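Local coordinates for protein rubber oxygenase (Streptomyces sp., PDB 5O1L) that cleaves the carbon chain of poly(cis-1,4-isoprene) rubber internally, adding dioxygen to its double bonds with the aid of one non-covalently bound heme b, at residues G131-G135 and A169-Y173; W231-A235 and Y257-Q262; V72-N76 and D399-V403; W82-D86 and P183-V189; A354-L358 and V371-W376. One frame throughout, in Å; residues are numbered along the deposited sequence. Where two conformers were deposited one is given.

Interaction 1 (G131-G135 and A169-Y173). With HEM (protoporphyrin IX containing Fe), chain C.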
# COMPACT_ATOMS: atom_id res chain seq x y z
N GLY A 131 -11.02 4.05 0.81
CA GLY A 131 -11.09 2.62 0.48
C GLY A 131 -11.19 2.42 -1.03
O GLY A 131 -10.61 1.47 -1.58
N ALA A 132 -11.94 3.27 -1.71
CA ALA A 132 -12.06 3.15 -3.17
C ALA A 132 -10.73 3.49 -3.83
O ALA A 132 -10.31 2.87 -4.79
CB ALA A 132 -13.15 4.06 -3.69
N LEU A 133 -10.08 4.52 -3.31
CA LEU A 133 -8.78 4.91 -3.84
C LEU A 133 -7.71 3.88 -3.62
O LEU A 133 -6.94 3.62 -4.55
CB LEU A 133 -8.36 6.26 -3.25
CG LEU A 133 -9.17 7.44 -3.80
CD1 LEU A 133 -9.03 8.65 -2.98
CD2 LEU A 133 -8.76 7.75 -5.25
N TYR A 134 -7.63 3.27 -2.44
CA TYR A 134 -6.70 2.17 -2.25
C TYR A 134 -7.01 1.01 -3.14
O TYR A 134 -6.12 0.47 -3.78
CB TYR A 134 -6.65 1.68 -0.82
CG TYR A 134 -6.11 2.63 0.26
CD1 TYR A 134 -5.06 3.45 0.04
CD2 TYR A 134 -6.61 2.56 1.56
CE1 TYR A 134 -4.58 4.28 1.07
CE2 TYR A 134 -6.15 3.39 2.57
CZ TYR A 134 -5.13 4.26 2.26
OH TYR A 134 -4.72 5.05 3.34
N GLY A 135 -8.25 0.61 -3.18
CA GLY A 135 -8.64 -0.67 -3.82
C GLY A 135 -8.59 -0.59 -5.29
O GLY A 135 -8.08 -1.55 -5.96
N ALA A 169 -4.31 -5.33 -3.76
CA ALA A 169 -5.30 -4.26 -3.86
C ALA A 169 -5.81 -3.78 -2.50
O ALA A 169 -6.28 -2.64 -2.40
CB ALA A 169 -6.44 -4.63 -4.81
N ARG A 170 -5.64 -4.56 -1.45
CA ARG A 170 -6.06 -4.19 -0.11
C ARG A 170 -4.97 -3.44 0.68
O ARG A 170 -5.20 -3.09 1.84
CB ARG A 170 -6.49 -5.43 0.65
CG ARG A 170 -7.89 -5.88 0.27
CD ARG A 170 -8.47 -6.80 1.32
NE ARG A 170 -8.00 -8.16 1.19
CZ ARG A 170 -8.44 -9.04 0.29
NH1 ARG A 170 -9.33 -8.71 -0.64
NH2 ARG A 170 -7.94 -10.23 0.30
N LEU A 171 -3.82 -3.20 0.08
CA LEU A 171 -2.82 -2.47 0.81
C LEU A 171 -3.41 -1.08 1.00
O LEU A 171 -4.06 -0.44 0.07
CB LEU A 171 -1.45 -2.40 0.16
CG LEU A 171 -0.73 -3.68 -0.15
CD1 LEU A 171 0.59 -3.32 -0.80
CD2 LEU A 171 -0.58 -4.52 1.09
N GLY A 172 -3.16 -0.60 2.18
CA GLY A 172 -3.69 0.62 2.69
C GLY A 172 -4.73 0.37 3.74
O GLY A 172 -4.88 1.13 4.65
N TYR A 173 -5.53 -0.69 3.60
CA TYR A 173 -6.58 -0.92 4.57
C TYR A 173 -6.13 -1.21 5.96
O TYR A 173 -6.70 -0.71 6.90
CB TYR A 173 -7.54 -2.05 4.07
CG TYR A 173 -8.55 -1.67 3.03
CD1 TYR A 173 -8.20 -1.36 1.76
CD2 TYR A 173 -9.88 -1.64 3.36
CE1 TYR A 173 -9.12 -1.02 0.78
CE2 TYR A 173 -10.81 -1.24 2.42
CZ TYR A 173 -10.44 -0.98 1.16
OH TYR A 173 -11.37 -0.62 0.16
CHA HEM C . 4.05 -9.29 0.71
CHB HEM C . 2.71 -4.94 2.07
CHC HEM C . 6.03 -3.03 -0.80
CHD HEM C . 6.59 -7.30 -2.85
C1A HEM C . 3.48 -8.24 1.34
C2A HEM C . 2.47 -8.42 2.36
C3A HEM C . 2.07 -7.19 2.71
C4A HEM C . 2.81 -6.26 2.00
CMA HEM C . 0.99 -6.92 3.73
CAA HEM C . 1.92 -9.75 2.94
CBA HEM C . 0.81 -10.30 2.02
CGA HEM C . 0.00 -11.29 2.77
O1A HEM C . 0.54 -12.40 2.85
O2A HEM C . -1.13 -10.95 3.28
C1B HEM C . 3.54 -4.03 1.42
C2B HEM C . 3.44 -2.62 1.64
C3B HEM C . 4.36 -2.05 0.88
C4B HEM C . 5.04 -3.10 0.14
CMB HEM C . 2.49 -1.90 2.57
CAB HEM C . 4.84 -0.70 0.70
CBB HEM C . 4.37 0.48 1.36
C1C HEM C . 6.50 -4.04 -1.63
C2C HEM C . 7.32 -3.77 -2.80
C3C HEM C . 7.48 -5.00 -3.34
C4C HEM C . 6.69 -5.93 -2.55
CMC HEM C . 7.94 -2.45 -3.18
CAC HEM C . 8.22 -5.35 -4.56
CBC HEM C . 9.09 -4.58 -5.34
C1D HEM C . 5.93 -8.21 -2.06
C2D HEM C . 5.95 -9.67 -2.28
C3D HEM C . 5.25 -10.23 -1.31
C4D HEM C . 4.82 -9.14 -0.43
CMD HEM C . 6.60 -10.28 -3.47
CAD HEM C . 4.95 -11.74 -1.12
CBD HEM C . 3.71 -12.05 -1.95
CGD HEM C . 3.42 -13.55 -1.85
O1D HEM C . 2.34 -13.89 -1.33
O2D HEM C . 4.22 -14.44 -2.26
NA HEM C . 3.70 -6.91 1.15
NB HEM C . 4.49 -4.23 0.50
NC HEM C . 6.09 -5.33 -1.49
ND HEM C . 5.30 -7.95 -0.88
FE HEM C . 4.92 -6.12 -0.18
O HOH W 1 -3.87 -0.63 -2.60
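Y134 lays one face of its ring over G172. G172 CA stands 3.7 Å from the ring centroid and 11° off the normal, a CH-pi contact over the middle of the face. A side chain on G172 would run into this ring, and its backbone angles also call for glycine. The carbonyl is close as well, with G172 O 3.3 Å from Y134 CE2. With Y134 CG anti to its own carbonyl carbon (chi1 -66°), the ring reaches over the loop, and its hydroxyl goes on to hydrogen-bond Y257 and W261. The ring of Y173 brings its hydroxyl up to the helix. Its OH reaches G131 O at 2.8 Å in a weak hydrogen bond, and G131 O also accepts from G135 N inside the helix. There is room for the hydroxyl because G131 is glycine; a CB there would clash with it. The contact joins helix 127-142 to the loop after helix 161-169, within the catalytic domain, whose sequence family belongs to the globin clan. That loop also lines the heme pocket: L171 CD2 lies 3.5 Å from CHB of the porphyrin. A169 closes the other end, its O 3.4 Å from G135 CA in a nearly straight CA-H...O contact. A water lies near both Y134 O and L171 O and can link helix and loop. Helix 373-393 packs against A169 and Y173.

Interaction 2 (W231-A235 and Y257-Q262)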
# COMPACT_ATOMS: atom_id res chain seq x y z
N TRP A 231 4.92 3.24 -1.53
CA TRP A 231 4.33 4.16 -0.56
C TRP A 231 3.68 5.40 -1.24
O TRP A 231 2.58 5.83 -0.88
CB TRP A 231 5.45 4.60 0.40
CG TRP A 231 5.07 5.36 1.60
CD1 TRP A 231 4.90 4.86 2.87
CD2 TRP A 231 4.92 6.77 1.76
NE1 TRP A 231 4.65 5.87 3.78
CE2 TRP A 231 4.62 7.06 3.11
CE3 TRP A 231 4.96 7.85 0.89
CZ2 TRP A 231 4.50 8.35 3.59
CZ3 TRP A 231 4.80 9.13 1.37
CH2 TRP A 231 4.53 9.38 2.68
N HIS A 232 4.36 5.95 -2.26
CA HIS A 232 3.82 7.10 -2.98
C HIS A 232 2.56 6.75 -3.76
O HIS A 232 1.69 7.60 -3.92
CB HIS A 232 4.87 7.69 -3.87
CG HIS A 232 5.84 8.50 -3.10
ND1 HIS A 232 5.51 9.59 -2.35
CD2 HIS A 232 7.18 8.34 -2.93
CE1 HIS A 232 6.61 10.07 -1.77
NE2 HIS A 232 7.63 9.34 -2.14
N SER A 233 2.45 5.50 -4.19
CA SER A 233 1.24 5.00 -4.90
C SER A 233 0.07 4.84 -3.96
O SER A 233 -1.06 4.77 -4.46
CB SER A 233 1.52 3.70 -5.62
OG SER A 233 1.45 2.58 -4.80
N LEU A 234 0.32 4.90 -2.68
CA LEU A 234 -0.65 4.78 -1.61
C LEU A 234 -0.87 6.11 -0.97
O LEU A 234 -1.73 6.86 -1.43
CB LEU A 234 -0.17 3.72 -0.58
CG LEU A 234 -0.23 2.31 -1.14
CD1 LEU A 234 0.67 1.35 -0.36
CD2 LEU A 234 -1.67 1.82 -1.09
N ALA A 235 -0.10 6.51 0.01
CA ALA A 235 -0.30 7.76 0.76
C ALA A 235 -0.41 9.02 -0.12
O ALA A 235 -1.36 9.76 -0.04
CB ALA A 235 0.79 7.94 1.75
N TYR A 257 -2.91 12.05 8.76
CA TYR A 257 -2.83 10.99 7.75
C TYR A 257 -1.38 10.76 7.31
O TYR A 257 -0.91 9.59 7.23
CB TYR A 257 -3.74 11.32 6.54
CG TYR A 257 -3.76 10.31 5.44
CD1 TYR A 257 -4.55 9.23 5.53
CD2 TYR A 257 -2.99 10.43 4.32
CE1 TYR A 257 -4.59 8.31 4.49
CE2 TYR A 257 -3.03 9.53 3.28
CZ TYR A 257 -3.82 8.46 3.40
OH TYR A 257 -3.82 7.49 2.37
N LEU A 258 -0.62 11.79 7.02
CA LEU A 258 0.78 11.64 6.72
C LEU A 258 1.52 10.92 7.84
O LEU A 258 2.31 10.01 7.59
CB LEU A 258 1.43 13.00 6.49
CG LEU A 258 2.95 12.98 6.24
CD1 LEU A 258 3.33 12.20 5.01
CD2 LEU A 258 3.38 14.43 6.08
N HIS A 259 1.25 11.30 9.06
CA HIS A 259 1.91 10.69 10.23
C HIS A 259 1.65 9.21 10.31
O HIS A 259 2.57 8.43 10.57
CB HIS A 259 1.53 11.42 11.50
CG HIS A 259 2.37 11.06 12.68
ND1 HIS A 259 3.72 11.36 12.70
CD2 HIS A 259 2.10 10.42 13.82
CE1 HIS A 259 4.23 10.88 13.86
NE2 HIS A 259 3.28 10.36 14.56
N VAL A 260 0.41 8.80 10.11
CA VAL A 260 0.13 7.34 10.05
C VAL A 260 1.01 6.67 9.04
O VAL A 260 1.57 5.58 9.31
CB VAL A 260 -1.35 7.10 9.77
CG1 VAL A 260 -1.64 5.64 9.47
CG2 VAL A 260 -2.26 7.59 10.84
N TRP A 261 1.13 7.20 7.85
CA TRP A 261 1.94 6.63 6.78
C TRP A 261 3.41 6.71 7.06
O TRP A 261 4.17 5.81 6.70
CB TRP A 261 1.52 7.16 5.41
CG TRP A 261 0.27 6.54 4.96
CD1 TRP A 261 -1.02 6.91 5.17
CD2 TRP A 261 0.22 5.26 4.27
NE1 TRP A 261 -1.87 5.94 4.65
CE2 TRP A 261 -1.13 4.97 4.05
CE3 TRP A 261 1.17 4.41 3.81
CZ2 TRP A 261 -1.54 3.80 3.39
CZ3 TRP A 261 0.80 3.30 3.12
CH2 TRP A 261 -0.56 2.98 2.96
N GLN A 262 3.89 7.72 7.76
CA GLN A 262 5.30 7.81 8.14
C GLN A 262 5.64 6.71 9.16
O GLN A 262 6.63 6.01 8.98
CB GLN A 262 5.61 9.20 8.72
CG GLN A 262 5.58 10.40 7.78
CD GLN A 262 5.59 11.70 8.51
OE1 GLN A 262 5.01 11.86 9.59
NE2 GLN A 262 6.29 12.65 7.88
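This is a buried aromatic helix-helix contact, centred on W231 and W261, between helices 224-244 and 251-267. The two segments run roughly antiparallel, with an angle of 149° between them and axes 11.3 Å apart. W231 swings its indole across to the partner helix, its CG anti to the backbone N (chi1 -171°). NE1 donates to W261 O at 3.0 Å in an almost straight bond. The carbonyl oxygen lies in the plane of the indole, but the donor stands well above the carbonyl plane. W261 turns the edge of its six-membered ring to the face of the W231 five-membered ring, a T-shaped pair with planes at 85°. The contact belongs to the helical core beside the heme, and the side chain of L234 comes within about 4 Å of the heme at the nearest atoms. L258 CD1 meets the edge of W231 at CH2, 3.8 Å away. A phenylalanine in place of W231 would probably leave the W261 carbonyl without this donor and the L258 methyl less well packed. A235 CB sits over a face of W261, 3.5 Å from CG, in a CH-pi contact. L234 crosses the same indole at its far end, CB to W261 CH2 3.6 Å.

Interaction 3 (V72-N76 and D399-V403)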
# COMPACT_ATOMS: atom_id res chain seq x y z
N VAL A 72 10.60 -22.55 8.72
CA VAL A 72 9.41 -21.80 8.32
C VAL A 72 8.10 -22.44 8.78
O VAL A 72 7.24 -21.74 9.33
CB VAL A 72 9.42 -21.41 6.82
CG1 VAL A 72 8.10 -20.79 6.38
CG2 VAL A 72 10.57 -20.43 6.59
N PRO A 73 7.91 -23.76 8.61
CA PRO A 73 6.56 -24.28 9.00
C PRO A 73 6.24 -24.08 10.51
O PRO A 73 5.14 -23.64 10.84
CB PRO A 73 6.67 -25.78 8.60
CG PRO A 73 7.65 -25.78 7.48
CD PRO A 73 8.69 -24.74 7.82
N ALA A 74 7.22 -24.30 11.35
CA ALA A 74 7.06 -24.09 12.79
C ALA A 74 6.88 -22.64 13.14
O ALA A 74 5.98 -22.30 13.88
CB ALA A 74 8.23 -24.67 13.56
N VAL A 75 7.73 -21.80 12.58
CA VAL A 75 7.57 -20.35 12.75
C VAL A 75 6.21 -19.90 12.30
O VAL A 75 5.57 -19.13 13.01
CB VAL A 75 8.69 -19.56 12.03
CG1 VAL A 75 8.36 -18.06 12.03
CG2 VAL A 75 9.99 -19.73 12.72
N ASN A 76 5.70 -20.34 11.16
CA ASN A 76 4.35 -19.90 10.78
C ASN A 76 3.33 -20.33 11.79
O ASN A 76 2.41 -19.62 12.10
CB ASN A 76 3.99 -20.32 9.39
CG ASN A 76 4.67 -19.45 8.33
OD1 ASN A 76 5.07 -18.29 8.61
ND2 ASN A 76 4.83 -20.01 7.13
N ASP A 399 1.71 -15.35 6.44
CA ASP A 399 2.71 -16.43 6.58
C ASP A 399 3.98 -16.09 5.84
O ASP A 399 3.93 -15.51 4.78
CB ASP A 399 2.17 -17.72 5.98
CG ASP A 399 1.07 -18.39 6.86
OD1 ASP A 399 1.03 -18.27 8.15
OD2 ASP A 399 0.25 -19.10 6.26
N ILE A 400 5.08 -16.54 6.36
CA ILE A 400 6.38 -16.43 5.71
C ILE A 400 6.40 -17.43 4.58
O ILE A 400 6.03 -18.58 4.80
CB ILE A 400 7.53 -16.72 6.68
CG1 ILE A 400 7.50 -15.77 7.86
CG2 ILE A 400 8.90 -16.69 5.96
CD1 ILE A 400 8.50 -16.10 8.92
N PRO A 401 6.81 -17.05 3.37
CA PRO A 401 6.94 -18.05 2.30
C PRO A 401 8.20 -18.90 2.50
O PRO A 401 9.15 -18.50 3.16
CB PRO A 401 7.14 -17.21 1.05
CG PRO A 401 7.64 -15.89 1.55
CD PRO A 401 7.05 -15.65 2.90
N ASP A 402 8.27 -20.04 1.84
CA ASP A 402 9.48 -20.85 1.91
C ASP A 402 9.89 -21.30 0.48
O ASP A 402 9.40 -20.74 -0.53
CB ASP A 402 9.11 -22.03 2.82
CG ASP A 402 10.31 -22.77 3.40
OD1 ASP A 402 11.46 -22.39 3.12
OD2 ASP A 402 10.05 -23.77 4.13
N VAL A 403 10.79 -22.29 0.36
CA VAL A 403 11.04 -23.06 -0.90
C VAL A 403 11.90 -22.30 -1.89
O VAL A 403 13.00 -22.74 -2.21
CB VAL A 403 9.77 -23.66 -1.61
CG1 VAL A 403 8.82 -24.30 -0.60
CG2 VAL A 403 9.04 -22.69 -2.55
O HOH W 2 12.21 -23.32 6.17
O HOH W 3 1.60 -17.54 10.55
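N76 grips the backbone of I400 with both ends of its amide. Its OD1 accepts from I400 N at 2.9 Å, the donor tilted 26° from the plane of the N76 side-chain carbonyl. Its ND2 donates to I400 O at 3.0 Å, in the plane of the I400 carbonyl and on a lone pair, with an N-H...O angle of 172°. One side-chain amide thus satisfies the N-H and the C=O of a single residue. This pair of bonds fixes the rotation of the amide. Two waters extend the polar contact. One donates to N76 O and to D399 OD1. The other accepts from V72 N at the start of the helix and donates to D402 OD2, so the carboxylate meets the helix end through water. The positive end of the helix probably favours the charge of D402 there. The contact ties helix 72-79 to the C-terminal tail that follows helix 373-393, two parts far apart in sequence. Packing surrounds these bonds. V72 CG1, anti to the backbone N (chi1 172°), lies 3.4 Å from I400 O. V72 CB meets D402 OD2 at 3.6 Å as the two side chains pass in opposite directions. The apolar part is V75 CG1 on I400 CD1 at 3.7 Å. I400 and P401 also pack on helix 187-204, which carries H198, the inferred axial heme ligand, and the side chain of P401 lies about 5 Å from the heme at the nearest atoms.

Interaction 4 (W82-D86 and P183-V189)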
# COMPACT_ATOMS: atom_id res chain seq x y z
N TRP A 82 0.18 -14.92 17.23
CA TRP A 82 0.55 -13.54 17.56
C TRP A 82 -0.30 -12.59 16.73
O TRP A 82 -0.10 -12.51 15.56
CB TRP A 82 2.06 -13.34 17.31
CG TRP A 82 2.55 -11.99 17.81
CD1 TRP A 82 2.32 -11.49 19.06
CD2 TRP A 82 3.30 -11.00 17.09
NE1 TRP A 82 2.90 -10.23 19.17
CE2 TRP A 82 3.49 -9.91 17.97
CE3 TRP A 82 3.87 -10.96 15.84
CZ2 TRP A 82 4.20 -8.79 17.61
CZ3 TRP A 82 4.55 -9.82 15.47
CH2 TRP A 82 4.72 -8.75 16.35
N THR A 83 -1.33 -12.02 17.32
CA THR A 83 -2.38 -11.33 16.56
C THR A 83 -2.66 -9.92 17.04
O THR A 83 -3.28 -9.22 16.28
CB THR A 83 -3.69 -12.10 16.56
OG1 THR A 83 -4.21 -12.12 17.89
CG2 THR A 83 -3.48 -13.51 16.07
N ARG A 84 -2.19 -9.50 18.18
CA ARG A 84 -2.55 -8.18 18.68
C ARG A 84 -1.32 -7.44 19.15
O ARG A 84 -0.31 -8.00 19.58
CB ARG A 84 -3.46 -8.28 19.94
CG ARG A 84 -4.90 -8.72 19.89
CD ARG A 84 -5.43 -8.72 21.35
NE ARG A 84 -5.26 -7.43 22.05
CZ ARG A 84 -6.00 -7.05 23.08
NH1 ARG A 84 -6.85 -7.92 23.63
NH2 ARG A 84 -5.78 -5.88 23.66
N ASN A 85 -1.37 -6.10 19.01
CA ASN A 85 -0.24 -5.25 19.27
C ASN A 85 0.35 -5.36 20.69
O ASN A 85 1.51 -5.21 20.84
CB ASN A 85 -0.66 -3.77 19.04
CG ASN A 85 -0.86 -3.41 17.58
OD1 ASN A 85 -0.42 -4.06 16.66
ND2 ASN A 85 -1.52 -2.26 17.40
N ASP A 86 -0.52 -5.61 21.67
CA ASP A 86 -0.03 -5.65 23.06
C ASP A 86 0.34 -7.07 23.48
O ASP A 86 0.68 -7.25 24.63
CB ASP A 86 -1.09 -5.08 23.99
CG ASP A 86 -2.35 -5.93 24.06
OD1 ASP A 86 -2.50 -6.93 23.30
OD2 ASP A 86 -3.29 -5.56 24.85
N PRO A 183 -3.55 -0.71 21.63
CA PRO A 183 -3.14 -2.01 22.19
C PRO A 183 -3.91 -3.20 21.65
O PRO A 183 -3.33 -4.24 21.41
CB PRO A 183 -3.34 -1.80 23.71
CG PRO A 183 -3.19 -0.32 23.89
CD PRO A 183 -3.82 0.31 22.67
N HIS A 184 -5.19 -3.03 21.34
CA HIS A 184 -6.00 -4.06 20.81
C HIS A 184 -6.02 -4.15 19.30
O HIS A 184 -6.69 -5.01 18.73
CB HIS A 184 -7.48 -3.93 21.27
CG HIS A 184 -8.09 -2.61 20.97
ND1 HIS A 184 -8.82 -2.31 19.83
CD2 HIS A 184 -7.94 -1.46 21.64
CE1 HIS A 184 -9.14 -1.04 19.86
NE2 HIS A 184 -8.67 -0.51 20.96
N GLY A 185 -5.31 -3.20 18.65
CA GLY A 185 -5.16 -3.33 17.21
C GLY A 185 -4.09 -4.22 16.76
O GLY A 185 -3.56 -5.01 17.58
N SER A 186 -3.79 -4.19 15.45
CA SER A 186 -2.91 -5.18 14.91
C SER A 186 -1.88 -4.66 13.88
O SER A 186 -1.14 -5.45 13.31
CB SER A 186 -3.71 -6.34 14.30
OG SER A 186 -4.48 -5.91 13.23
N MET A 187 -1.76 -3.34 13.69
CA MET A 187 -0.84 -2.92 12.66
C MET A 187 0.59 -3.14 13.00
O MET A 187 1.42 -3.31 12.07
CB MET A 187 -1.10 -1.44 12.21
CG MET A 187 -0.34 -0.97 10.99
SD MET A 187 -0.79 -1.94 9.53
CE MET A 187 0.80 -2.20 8.80
N ILE A 188 0.99 -3.14 14.27
CA ILE A 188 2.38 -3.49 14.54
C ILE A 188 2.68 -4.94 14.17
O ILE A 188 3.68 -5.23 13.55
CB ILE A 188 2.68 -3.27 16.01
CG1 ILE A 188 2.51 -1.78 16.36
CG2 ILE A 188 4.10 -3.79 16.31
CD1 ILE A 188 2.60 -1.46 17.83
N VAL A 189 1.75 -5.82 14.53
CA VAL A 189 1.82 -7.22 14.14
C VAL A 189 1.93 -7.36 12.62
O VAL A 189 2.86 -8.01 12.14
CB VAL A 189 0.66 -8.00 14.70
CG1 VAL A 189 0.71 -9.42 14.24
CG2 VAL A 189 0.64 -7.85 16.21
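V189 and W82 run past each other in opposite directions, and V189 CG2 settles over the face of the indole. It lies 4.0 Å from the centroid of the six-membered ring, 14° off the normal, a CH-pi contact. V189 CG1 reaches back to W82 O at 3.5 Å. W82 CG is anti to its backbone N (chi1 -172°), which turns a face of the ring to the valine. The contact ties the loop between helices 72-79 and 95-104 to the start of helix 187-204, which carries H198, the inferred axial heme ligand. N85 points its amide into that helix start. OD1 accepts from I188 N at 2.9 Å, in a bent bond tilted out of the amide carbonyl plane. ND2 faces the other way and donates to A180 O and L182 O. The amide lies against the G185 carbonyl, G185 O being 3.1 Å from N85 CG. The backbone adds a firm bond, N85 N to G185 O at 2.8 Å, and a weak one from D86 N to P183 O. R84 has two conformers, so its guanidinium contacts with H184 and P183 and its salt bridge to D86 are doubtful. S186, at the N-cap position, makes no capping bond with its side chain, and N85 instead takes a backbone N-H of the first turn. One buried asparagine therefore satisfies both the turn before the helix and the helix start, while the indole of W82 covers V189 beside it.

Interaction 5 (A354-L358 and V371-W376)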
# COMPACT_ATOMS: atom_id res chain seq x y z
N ALA A 354 -20.24 14.90 -12.28
CA ALA A 354 -21.13 14.79 -11.13
C ALA A 354 -20.50 14.19 -9.90
O ALA A 354 -21.02 14.40 -8.79
CB ALA A 354 -22.35 13.96 -11.49
N TRP A 355 -19.40 13.47 -10.00
CA TRP A 355 -18.81 12.90 -8.78
C TRP A 355 -18.43 14.00 -7.79
O TRP A 355 -18.71 13.82 -6.60
CB TRP A 355 -17.58 12.02 -9.09
CG TRP A 355 -16.91 11.39 -7.88
CD1 TRP A 355 -15.66 11.67 -7.34
CD2 TRP A 355 -17.44 10.30 -7.12
NE1 TRP A 355 -15.46 10.85 -6.29
CE2 TRP A 355 -16.50 9.98 -6.14
CE3 TRP A 355 -18.60 9.56 -7.20
CZ2 TRP A 355 -16.72 8.95 -5.21
CZ3 TRP A 355 -18.82 8.50 -6.24
CH2 TRP A 355 -17.90 8.27 -5.26
N PRO A 356 -17.91 15.14 -8.24
CA PRO A 356 -17.60 16.19 -7.22
C PRO A 356 -18.87 16.71 -6.55
O PRO A 356 -18.77 17.23 -5.44
CB PRO A 356 -16.89 17.26 -8.02
CG PRO A 356 -16.42 16.62 -9.28
CD PRO A 356 -17.30 15.44 -9.55
N LEU A 357 -20.03 16.60 -7.19
CA LEU A 357 -21.28 17.02 -6.57
C LEU A 357 -21.69 16.06 -5.50
O LEU A 357 -22.18 16.47 -4.45
CB LEU A 357 -22.41 17.21 -7.59
CG LEU A 357 -22.09 18.22 -8.70
CD1 LEU A 357 -23.14 18.09 -9.77
CD2 LEU A 357 -22.04 19.59 -8.04
N LEU A 358 -21.48 14.77 -5.77
CA LEU A 358 -21.81 13.77 -4.74
C LEU A 358 -20.90 13.99 -3.56
O LEU A 358 -21.32 13.93 -2.42
CB LEU A 358 -21.60 12.39 -5.28
CG LEU A 358 -22.89 11.72 -5.79
CD1 LEU A 358 -23.33 12.36 -7.05
CD2 LEU A 358 -22.77 10.20 -5.96
N VAL A 371 -28.28 14.61 -10.21
CA VAL A 371 -27.26 13.98 -11.03
C VAL A 371 -27.88 12.73 -11.65
O VAL A 371 -28.88 12.24 -11.20
CB VAL A 371 -25.98 13.59 -10.19
CG1 VAL A 371 -25.30 14.85 -9.60
CG2 VAL A 371 -26.31 12.68 -9.05
N PRO A 372 -27.26 12.21 -12.70
CA PRO A 372 -27.73 10.94 -13.26
C PRO A 372 -27.82 9.82 -12.24
O PRO A 372 -26.96 9.71 -11.38
CB PRO A 372 -26.62 10.61 -14.26
CG PRO A 372 -26.06 11.93 -14.65
CD PRO A 372 -26.05 12.70 -13.39
N ALA A 373 -28.82 8.96 -12.35
CA ALA A 373 -29.05 7.88 -11.42
C ALA A 373 -27.85 6.97 -11.29
O ALA A 373 -27.57 6.43 -10.17
CB ALA A 373 -30.24 7.04 -11.83
N VAL A 374 -27.11 6.77 -12.38
CA VAL A 374 -25.97 5.81 -12.30
C VAL A 374 -24.92 6.34 -11.28
O VAL A 374 -24.13 5.56 -10.77
CB VAL A 374 -25.35 5.53 -13.68
CG1 VAL A 374 -24.71 6.79 -14.29
CG2 VAL A 374 -24.34 4.41 -13.68
N LEU A 375 -24.86 7.64 -11.03
CA LEU A 375 -23.92 8.13 -9.99
C LEU A 375 -24.24 7.54 -8.67
O LEU A 375 -23.31 7.21 -7.95
CB LEU A 375 -23.86 9.67 -9.93
CG LEU A 375 -22.80 10.32 -10.79
CD1 LEU A 375 -21.40 10.16 -10.20
CD2 LEU A 375 -22.80 9.77 -12.20
N TRP A 376 -25.49 7.50 -8.31
CA TRP A 376 -25.85 6.95 -6.99
C TRP A 376 -25.58 5.46 -6.97
O TRP A 376 -25.13 4.92 -5.94
CB TRP A 376 -27.29 7.29 -6.65
CG TRP A 376 -27.55 8.74 -6.59
CD1 TRP A 376 -28.33 9.43 -7.47
CD2 TRP A 376 -27.08 9.69 -5.66
NE1 TRP A 376 -28.37 10.74 -7.15
CE2 TRP A 376 -27.63 10.96 -6.03
CE3 TRP A 376 -26.24 9.62 -4.53
CZ2 TRP A 376 -27.40 12.12 -5.30
CZ3 TRP A 376 -25.99 10.79 -3.83
CH2 TRP A 376 -26.59 12.02 -4.20
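A354 and V371 bring their CA atoms within 6.2 Å, and W355 and L375 come within 7.1 Å. The first segment is helical but kinked: P356 has no N-H to give, and L357 N makes a weak bond to A354 O in place of the regular helical one. The helix resumes with L358 N bonded to A354 O. The second segment enters extended at V371 and P372 and then coils into helix 373-393. A354 sits at the close approach. Its CB lies 3.6 Å from V371 CG1 and 3.7 Å from L375 CG. L358 fills the middle with both branches. CD1 meets V371 CG2 at 3.6 Å. CD2 lies 3.6 Å from L375 O. CG sits over a face of W376, 4.1 Å from the centroid of the six-membered ring and 23° off its normal, a CH-pi contact. An alanine at L358 is likely to open a gap between V371 and L375 and to strip this face of W376 of its leucine cover. W355, with CG anti to the backbone N (chi1 -180°), offers its ring edge to L375 CD1, CE3 being 4.1 Å away. Its indole also packs edge-to-face with W245 and F326. This is plain apolar packing between consecutive helices, 345-362 and 373-393, joined by a short connection in an all-helical fold and remote from the heme.

Interactions 1 and 2 are the buried pair and touch each other: Y134 OH lies 2.8 Å from Y257 OH, and G172 packs on W261. Both rest on aromatic rings, set against loop backbone in interaction 1 and mainly against other side chains in interaction 2. Interactions 3 and 4 lie nearer the surface, where asparagine amides and, in interaction 3, water carry much of the load. Both bear on helix 187-204, interaction 4 at its start and interaction 3 through the tail packed against it. Interaction 5 is apolar and lies about 47 Å from interaction 3, centre to centre, across the molecule. Yet helix 373-393 begins in interaction 5, packs against interaction 1 and leads into the tail of interaction 3.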